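Local coordinates for sensor protein QseC (Escherichia coli, PDB 3JZ3), which acts as the membrane-bound sensor histidine kinase of the QseB/QseC two-component system, using ATP to phosphorylate a histidine and activating the flagella regulon, at residues G47-R50 with A51-V55. Residues are numbered along the deposited sequence; the frame is centred on the assembly and turned at random.
Sequences GIDR and ATRLV. With SO4 (sulfate ion), chain C.
R53 folds back along the helix through bends at chi2 and chi3 (54°), while R50, its CG anti to the carbonyl carbon, runs extended from CG to NE; the two guanidinium groups thereby meet one sulfate ion, probably from the crystallisation liquor. R50 grips it edge-on, NE and NH2 each giving a hydrogen bond of 2.8 Å to sulfate O2. R53 also presents an edge: its NH2 bonds sulfate O3 at 3.0 Å and sulfate O1 at 3.1 Å. The guanidinium planes stand 63° apart, and the anion probably offsets their like charges. D49 OD1 forms a salt bridge with R53 NH1 at 3.3 Å, the hydrogen bond within it weak, with carboxylate and guanidinium planes inclined at 48°. All this lies on helix 42-61, within the HisKA (phospho-acceptor) region of the kinase's cytoplasmic part, where i to i+4 backbone bonds such as R53 N to D49 O (3.1 Å) set the spacing. On the helix side facing helix 115-131, T52 OG1 donates to I48 O at 2.6 Å; T52 N reaches the same oxygen at 2.9 Å from the opposite face of the carbonyl plane. N124 of helix 115-131 is hydrogen-bonded to T52 OG1 and touches I48. The R50 guanidinium also bonds the carbonyl oxygens of Q28 and S30, whereas R53 NH2 forms a salt bridge with D72 of the second subunit.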
# COMPACT_ATOMS: atom_id res chain seq x y z
N GLY B 47 -0.13 -8.64 2.46
CA GLY B 47 -0.30 -7.29 1.93
C GLY B 47 0.79 -6.35 2.41
O GLY B 47 1.41 -5.64 1.61
N ILE B 48 1.02 -6.35 3.72
CA ILE B 48 2.08 -5.56 4.35
C ILE B 48 3.47 -6.02 3.91
O ILE B 48 4.38 -5.20 3.74
CB ILE B 48 1.95 -5.58 5.90
CG1 ILE B 48 0.73 -4.75 6.34
CG2 ILE B 48 3.24 -5.12 6.60
CD1 ILE B 48 0.76 -3.26 5.92
N ASP B 49 3.62 -7.32 3.71
CA ASP B 49 4.87 -7.93 3.27
C ASP B 49 5.28 -7.46 1.87
O ASP B 49 6.46 -7.19 1.62
CB ASP B 49 4.74 -9.45 3.29
CG ASP B 49 5.78 -10.11 4.17
OD1 ASP B 49 6.98 -10.04 3.82
OD2 ASP B 49 5.39 -10.70 5.20
N ARG B 50 4.30 -7.39 0.97
CA ARG B 50 4.54 -6.96 -0.41
C ARG B 50 4.81 -5.46 -0.52
O ARG B 50 5.70 -5.05 -1.26
CB ARG B 50 3.35 -7.33 -1.29
CG ARG B 50 3.18 -8.82 -1.49
CD ARG B 50 1.79 -9.13 -2.00
NE ARG B 50 1.59 -10.56 -2.14
CZ ARG B 50 0.54 -11.12 -2.73
NH1 ARG B 50 -0.42 -10.37 -3.26
NH2 ARG B 50 0.47 -12.45 -2.81
N ALA B 51 4.05 -4.66 0.22
CA ALA B 51 4.27 -3.21 0.27
C ALA B 51 5.62 -2.88 0.90
O ALA B 51 6.31 -1.97 0.45
CB ALA B 51 3.15 -2.53 1.03
N THR B 52 5.99 -3.65 1.93
CA THR B 52 7.28 -3.50 2.61
C THR B 52 8.45 -3.75 1.65
O THR B 52 9.32 -2.89 1.51
CB THR B 52 7.38 -4.46 3.83
OG1 THR B 52 6.47 -4.04 4.84
CG2 THR B 52 8.79 -4.49 4.40
N ARG B 53 8.45 -4.91 1.01
CA ARG B 53 9.48 -5.29 0.03
C ARG B 53 9.71 -4.23 -1.05
O ARG B 53 10.86 -3.85 -1.32
CB ARG B 53 9.14 -6.64 -0.60
CG ARG B 53 10.02 -7.77 -0.11
CD ARG B 53 9.23 -9.01 0.27
NE ARG B 53 8.33 -9.50 -0.77
CZ ARG B 53 7.35 -10.38 -0.56
NH1 ARG B 53 7.13 -10.86 0.66
NH2 ARG B 53 6.58 -10.77 -1.56
N LEU B 54 8.63 -3.73 -1.64
CA LEU B 54 8.72 -2.71 -2.69
C LEU B 54 9.27 -1.38 -2.17
O LEU B 54 10.22 -0.84 -2.73
CB LEU B 54 7.36 -2.51 -3.36
CG LEU B 54 7.26 -1.51 -4.52
CD1 LEU B 54 8.25 -1.83 -5.65
CD2 LEU B 54 5.84 -1.46 -5.06
N VAL B 55 8.66 -0.87 -1.10
CA VAL B 55 9.01 0.45 -0.56
C VAL B 55 10.41 0.42 0.08
O VAL B 55 11.15 1.40 -0.03
CB VAL B 55 7.93 0.99 0.42
CG1 VAL B 55 8.39 2.28 1.09
CG2 VAL B 55 6.61 1.22 -0.31
S SO4 C . 3.96 -13.07 -0.83
O1 SO4 C . 4.04 -11.81 -0.10
O2 SO4 C . 3.16 -12.89 -2.03
O3 SO4 C . 5.31 -13.50 -1.21
O4 SO4 C . 3.35 -14.08 0.03